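Local coordinates for Low molecular weight phosphotyrosine protein phosphatase 1 (Drosophila melanogaster, PDB 7CUY) that probably removes phosphate from tyrosine-phosphorylated proteins and also acts on small aryl and acyl phosphates, at residues E36-A41 against I69-R74; R3-I8 against F81-G86. One frame throughout, in Å; residues are numbered along the deposited sequence.

Contact 1 of 2, residues E36-A41 against I69-R74; sequences EVDSAA and IVRQIR
Asp38 and Arg71 carry the charged part of this contact, their side chains crossing at about a right angle. Arg71 CG sits between its own backbone N and carbonyl carbon (chi1 87°), and the chain runs extended from there to NE, which brings the guanidinium to Asp38. Arg71 NH2 donates to Asp38 OD2 at 3.0 Å, the carboxylate oxygen lying in the guanidinium plane; the donor comes from the anti side of the acid, 32° out of the carboxylate plane. NE adds a weak bond to the same oxygen, and a water that donates to Asp38 OD1 also weakly accepts from NE. The guanidinium is sandwiched as well: Ala40 CB sits over the centre of one face, while Arg74 NH2 lies over the opposite face toward the rim. A leucine in place of Arg71 would probably leave Asp38 OD2 without its cationic mate and Ala40 CB without the flat group that covers it.

Backbone bonds fix the far end. Ala41 N donates to Arg71 O at 2.9 Å, and Ile73 N to Ala41 O at 2.7 Å, nearly straight at 175°, so Ala41 and Gln72 form a single bridge between strand and loop. Apolar contact is limited to Ala40 CB near Ile73 CB and Ala41 CB near Val70 CG1.

The Ala41 side chain is about 6 Å from that of Cys9, the probable nucleophile, so loop 69-74 crosses the end of strand 35-41 beside the active site. Asp77 of helix 77-80 is a second acidic partner for Arg71, Ile73 leans on helix 89-98, and strand 3-9 runs alongside strand 35-41.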
loop_
_atom_site.group_PDB
_atom_site.type_symbol
_atom_site.label_atom_id
_atom_site.label_comp_id
_atom_site.label_asym_id
_atom_site.label_seq_id
_atom_site.Cartn_x
_atom_site.Cartn_y
_atom_site.Cartn_z
ATOM N N GLU A 36 6.671 7.112 8.851
ATOM C CA GLU A 36 7.444 6.120 8.108
ATOM C C GLU A 36 6.487 5.191 7.370
ATOM O O GLU A 36 5.409 4.880 7.876
ATOM C CB GLU A 36 8.351 5.331 9.064
ATOM C CG GLU A 36 8.918 4.018 8.523
ATOM C CD GLU A 36 9.257 3.012 9.644
ATOM O OE1 GLU A 36 10.127 3.335 10.493
ATOM O OE2 GLU A 36 8.647 1.914 9.670
ATOM N N VAL A 37 6.870 4.780 6.164
ATOM C CA VAL A 37 6.044 3.952 5.296
ATOM C C VAL A 37 6.854 2.740 4.843
ATOM O O VAL A 37 8.021 2.870 4.479
ATOM C CB VAL A 37 5.535 4.736 4.069
ATOM C CG1 VAL A 37 4.425 3.963 3.363
ATOM C CG2 VAL A 37 5.053 6.146 4.468
ATOM N N ASP A 38 6.218 1.568 4.833
ATOM C CA ASP A 38 6.827 0.313 4.405
ATOM C C ASP A 38 5.751 -0.442 3.641
ATOM O O ASP A 38 4.592 -0.015 3.610
ATOM C CB ASP A 38 7.358 -0.462 5.615
ATOM C CG ASP A 38 8.284 -1.638 5.239
ATOM O OD1 ASP A 38 8.897 -1.633 4.147
ATOM O OD2 ASP A 38 8.420 -2.568 6.081
ATOM N N SER A 39 6.118 -1.547 2.989
ATOM C CA SER A 39 5.103 -2.409 2.385
ATOM C C SER A 39 5.518 -3.871 2.532
ATOM O O SER A 39 6.692 -4.172 2.744
ATOM C CB SER A 39 4.852 -2.061 0.905
ATOM O OG SER A 39 6.012 -2.296 0.120
ATOM N N ALA A 40 4.547 -4.784 2.447
ATOM C CA ALA A 40 4.886 -6.205 2.514
ATOM C C ALA A 40 3.767 -7.047 1.904
ATOM O O ALA A 40 2.697 -6.540 1.550
ATOM C CB ALA A 40 5.179 -6.642 3.955
ATOM N N ALA A 41 4.029 -8.358 1.819
ATOM C CA ALA A 41 3.206 -9.318 1.089
ATOM C C ALA A 41 2.498 -10.267 2.045
ATOM O O ALA A 41 3.085 -10.683 3.049
ATOM C CB ALA A 41 4.060 -10.153 0.127
ATOM N N ILE A 69 12.423 -4.091 -1.935
ATOM C CA ILE A 69 12.616 -5.536 -2.008
ATOM C C ILE A 69 11.442 -6.211 -1.314
ATOM O O ILE A 69 11.126 -5.878 -0.165
ATOM C CB ILE A 69 13.936 -5.976 -1.352
ATOM C CG1 ILE A 69 15.129 -5.221 -1.944
ATOM C CG2 ILE A 69 14.129 -7.478 -1.536
ATOM C CD1 ILE A 69 16.465 -5.810 -1.543
ATOM N N VAL A 70 10.830 -7.186 -1.990
ATOM C CA VAL A 70 9.648 -7.866 -1.464
ATOM C C VAL A 70 9.979 -8.609 -0.179
ATOM O O VAL A 70 10.861 -9.475 -0.146
ATOM C CB VAL A 70 9.070 -8.833 -2.504
ATOM C CG1 VAL A 70 7.935 -9.650 -1.891
ATOM C CG2 VAL A 70 8.594 -8.076 -3.738
ATOM N N ARG A 71 9.240 -8.306 0.880
ATOM C CA ARG A 71 9.252 -9.117 2.082
ATOM C C ARG A 71 7.822 -9.502 2.428
ATOM O O ARG A 71 6.849 -8.875 1.976
ATOM C CB ARG A 71 9.911 -8.388 3.268
ATOM C CG ARG A 71 8.958 -7.505 4.069
ATOM C CD ARG A 71 9.616 -6.951 5.325
ATOM N NE ARG A 71 8.847 -5.864 5.935
ATOM C CZ ARG A 71 7.875 -6.035 6.833
ATOM N NH1 ARG A 71 7.533 -7.256 7.243
ATOM N NH2 ARG A 71 7.236 -4.976 7.322
ATOM N N GLN A 72 7.699 -10.547 3.243
ATOM C CA GLN A 72 6.399 -11.035 3.663
ATOM C C GLN A 72 6.030 -10.435 5.012
ATOM O O GLN A 72 6.895 -10.202 5.866
ATOM C CB GLN A 72 6.385 -12.561 3.734
ATOM C CG GLN A 72 5.016 -13.146 3.563
ATOM C CD GLN A 72 5.032 -14.647 3.652
ATOM O OE1 GLN A 72 6.089 -15.251 3.853
ATOM N NE2 GLN A 72 3.864 -15.265 3.499
ATOM N N ILE A 73 4.734 -10.171 5.188
ATOM C CA ILE A 73 4.247 -9.657 6.456
ATOM C C ILE A 73 4.582 -10.653 7.566
ATOM O O ILE A 73 4.640 -11.874 7.349
ATOM C CB ILE A 73 2.733 -9.394 6.357
ATOM C CG1 ILE A 73 2.189 -8.684 7.602
ATOM C CG2 ILE A 73 1.964 -10.695 6.130
ATOM C CD1 ILE A 73 0.722 -8.218 7.445
ATOM N N ARG A 74 4.837 -10.127 8.759
ATOM C CA ARG A 74 5.068 -10.950 9.936
ATOM C C ARG A 74 4.165 -10.480 11.070
ATOM O O ARG A 74 3.617 -9.373 11.050
ATOM C CB ARG A 74 6.545 -10.914 10.357
ATOM C CG ARG A 74 7.173 -9.557 10.237
ATOM C CD ARG A 74 8.626 -9.561 10.696
ATOM N NE ARG A 74 9.345 -8.396 10.185
ATOM C CZ ARG A 74 10.160 -8.431 9.131
ATOM N NH1 ARG A 74 10.367 -9.576 8.490
ATOM N NH2 ARG A 74 10.767 -7.326 8.715
HETATM O O HOH W 1 10.387 -3.980 3.658
#

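Contact 2 of 2, residues R3-I8 against F81-G86; sequences RKVLMI and FDYIFG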
loop_
_atom_site.group_PDB
_atom_site.type_symbol
_atom_site.label_atom_id
_atom_site.label_comp_id
_atom_site.label_asym_id
_atom_site.label_seq_id
_atom_site.Cartn_x
_atom_site.Cartn_y
_atom_site.Cartn_z
ATOM N N ARG A 3 4.896 7.916 13.492
ATOM C CA ARG A 3 3.756 7.125 13.053
ATOM C C ARG A 3 4.261 6.168 11.988
ATOM O O ARG A 3 5.077 6.546 11.156
ATOM C CB ARG A 3 2.659 8.020 12.455
ATOM C CG ARG A 3 1.570 8.534 13.398
ATOM C CD ARG A 3 1.867 9.929 13.974
ATOM N NE ARG A 3 2.204 10.992 13.017
ATOM C CZ ARG A 3 1.336 11.885 12.536
ATOM N NH1 ARG A 3 0.051 11.831 12.884
ATOM N NH2 ARG A 3 1.743 12.834 11.695
ATOM N N LYS A 4 3.784 4.933 11.997
ATOM C CA LYS A 4 4.264 3.957 11.031
ATOM C C LYS A 4 3.091 3.378 10.253
ATOM O O LYS A 4 2.114 2.929 10.856
ATOM C CB LYS A 4 5.063 2.865 11.733
ATOM C CG LYS A 4 6.421 3.364 12.241
ATOM C CD LYS A 4 7.274 2.238 12.798
ATOM C CE LYS A 4 8.600 2.751 13.380
ATOM N NZ LYS A 4 8.792 2.374 14.817
ATOM N N VAL A 5 3.206 3.380 8.919
ATOM C CA VAL A 5 2.173 2.908 7.993
ATOM C C VAL A 5 2.755 1.757 7.179
ATOM O O VAL A 5 3.881 1.864 6.679
ATOM C CB VAL A 5 1.699 4.033 7.046
ATOM C CG1 VAL A 5 0.834 3.470 5.911
ATOM C CG2 VAL A 5 0.911 5.096 7.803
ATOM N N LEU A 6 1.991 0.674 7.027
ATOM C CA LEU A 6 2.412 -0.507 6.265
ATOM C C LEU A 6 1.395 -0.804 5.175
ATOM O O LEU A 6 0.221 -1.049 5.475
ATOM C CB LEU A 6 2.562 -1.722 7.185
ATOM C CG LEU A 6 3.092 -3.020 6.555
ATOM C CD1 LEU A 6 4.541 -2.847 6.041
ATOM C CD2 LEU A 6 3.000 -4.189 7.534
ATOM N N MET A 7 1.822 -0.781 3.912
ATOM C CA MET A 7 0.929 -1.148 2.811
ATOM C C MET A 7 1.069 -2.629 2.475
ATOM O O MET A 7 2.180 -3.111 2.273
ATOM C CB MET A 7 1.220 -0.319 1.560
ATOM C CG MET A 7 1.195 1.173 1.800
ATOM S SD MET A 7 -0.448 1.775 2.183
ATOM C CE MET A 7 -0.184 3.571 2.033
ATOM N N ILE A 8 -0.060 -3.335 2.360
ATOM C CA ILE A 8 -0.090 -4.780 2.140
ATOM C C ILE A 8 -0.879 -5.065 0.870
ATOM O O ILE A 8 -1.977 -4.521 0.679
ATOM C CB ILE A 8 -0.761 -5.515 3.326
ATOM C CG1 ILE A 8 0.009 -5.307 4.629
ATOM C CG2 ILE A 8 -0.969 -6.986 3.026
ATOM C CD1 ILE A 8 1.476 -5.625 4.513
ATOM N N PHE A 81 3.430 -1.347 13.534
ATOM C CA PHE A 81 2.808 -0.322 12.703
ATOM C C PHE A 81 1.508 0.180 13.320
ATOM O O PHE A 81 0.742 -0.584 13.910
ATOM C CB PHE A 81 2.573 -0.844 11.280
ATOM C CG PHE A 81 3.846 -1.092 10.541
ATOM C CD1 PHE A 81 4.487 -2.310 10.633
ATOM C CD2 PHE A 81 4.440 -0.079 9.799
ATOM C CE1 PHE A 81 5.685 -2.530 9.969
ATOM C CE2 PHE A 81 5.642 -0.282 9.134
ATOM C CZ PHE A 81 6.268 -1.508 9.216
ATOM N N ASP A 82 1.273 1.485 13.178
ATOM C CA ASP A 82 0.038 2.094 13.640
ATOM C C ASP A 82 -1.108 1.833 12.687
ATOM O O ASP A 82 -2.255 1.696 13.124
ATOM C CB ASP A 82 0.242 3.593 13.801
ATOM C CG ASP A 82 1.404 3.909 14.696
ATOM O OD1 ASP A 82 1.216 3.844 15.932
ATOM O OD2 ASP A 82 2.508 4.177 14.165
ATOM N N TYR A 83 -0.808 1.745 11.397
ATOM C CA TYR A 83 -1.792 1.575 10.344
ATOM C C TYR A 83 -1.303 0.498 9.396
ATOM O O TYR A 83 -0.169 0.567 8.921
ATOM C CB TYR A 83 -1.993 2.883 9.577
ATOM C CG TYR A 83 -2.365 4.025 10.488
ATOM C CD1 TYR A 83 -3.662 4.145 10.976
ATOM C CD2 TYR A 83 -1.422 4.975 10.863
ATOM C CE1 TYR A 83 -4.015 5.198 11.823
ATOM C CE2 TYR A 83 -1.749 6.019 11.708
ATOM C CZ TYR A 83 -3.054 6.132 12.183
ATOM O OH TYR A 83 -3.387 7.178 13.017
ATOM N N ILE A 84 -2.146 -0.491 9.122
ATOM C CA ILE A 84 -1.872 -1.495 8.101
ATOM C C ILE A 84 -3.012 -1.467 7.088
ATOM O O ILE A 84 -4.178 -1.573 7.470
ATOM C CB ILE A 84 -1.713 -2.895 8.720
ATOM C CG1 ILE A 84 -0.598 -2.869 9.774
ATOM C CG2 ILE A 84 -1.388 -3.888 7.646
ATOM C CD1 ILE A 84 -0.180 -4.216 10.290
ATOM N N PHE A 85 -2.673 -1.318 5.811
ATOM C CA PHE A 85 -3.631 -1.133 4.724
ATOM C C PHE A 85 -3.663 -2.346 3.800
ATOM O O PHE A 85 -2.625 -2.749 3.267
ATOM C CB PHE A 85 -3.277 0.094 3.869
ATOM C CG PHE A 85 -3.584 1.422 4.515
ATOM C CD1 PHE A 85 -4.860 1.951 4.472
ATOM C CD2 PHE A 85 -2.588 2.152 5.126
ATOM C CE1 PHE A 85 -5.133 3.196 5.043
ATOM C CE2 PHE A 85 -2.856 3.379 5.708
ATOM C CZ PHE A 85 -4.129 3.902 5.666
ATOM N N GLY A 86 -4.874 -2.893 3.555
ATOM C CA GLY A 86 -5.061 -3.811 2.452
ATOM C C GLY A 86 -5.526 -3.073 1.211
ATOM O O GLY A 86 -5.961 -1.930 1.272
HETATM O O HOH W 2 -1.842 9.835 13.873
#
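Arg3 CA lies 3.4 Å from Asp82 OD2 where strands 3-9 and 83-86 come together as parallel neighbours in the middle of the four-stranded sheet of this alpha/beta phosphatase fold. The Arg3 guanidinium reaches away to Asp34 and to the carbonyl of Leu153, with a water linking NH1 to Tyr83 OH.

At Lys4 the pairing starts. The Lys4 N-H donates to Asp82 OD2 at 2.6 Å, and the oxygen receives it on its anti lone pair, while the Lys4 carbonyl accepts from both Asp82 N and Tyr83 N; the aspartate therefore grips both the N-H and the carbonyl of one residue. Val5 turns to the face that carries Tyr83 and Phe85. Its CG2 packs on Tyr83 CD2, and Val5 CG1 meets the edge of the Phe85 ring, in plane, at 3.7 Å from Phe85 CE2; both rings also meet Phe148 of helix 132-153 edge-to-face.

Leu6 points to the other face. Its CB lies over the face of Phe81 in a CH-pi contact, 3.7 Å from the ring centroid. CG is anti to the backbone N (chi1 -176°), and from this branch Leu6 CD1 reaches Phe81 CZ and Leu6 CD2 reaches Phe81 CD1. The Leu6 N-H and carbonyl bind Tyr83 O and Phe85 N. Met7 lies side by side with Phe85, and the bend at chi2 (-68°) puts Met7 SD 3.7 Å from Phe85 CB and CD2, an oblique Met-aromatic contact.

Ile8 leads directly to Cys9, the probable nucleophile, with Arg15, a probable active-site residue, at the start of the helix that follows. Ile8 N closes the series with a 2.8 Å bond to Phe85 O, and Ile8 CG1 rests 3.6 Å from Ile84 CG2.

How the contacts relate
From the N terminus the chain first lays down strand 3-9, one half of contact 2, then passes through helix 15-29 to strand 35-41, which pairs with strand 3-9 as an edge strand. After helix 53-61 the loop 69-74 returns to that strand and closes contact 1. Only then, past helix 77-80, does strand 83-86 dock on the other side of strand 3-9 and complete contact 2, so the shorter closure lies wholly within the longer one and the two do not cross. Backbone bonds between Glu36 and both Arg3 and Val5 join them directly. Together they tie the edge strand, the central pair and the loop before helix 77-80 into one unit.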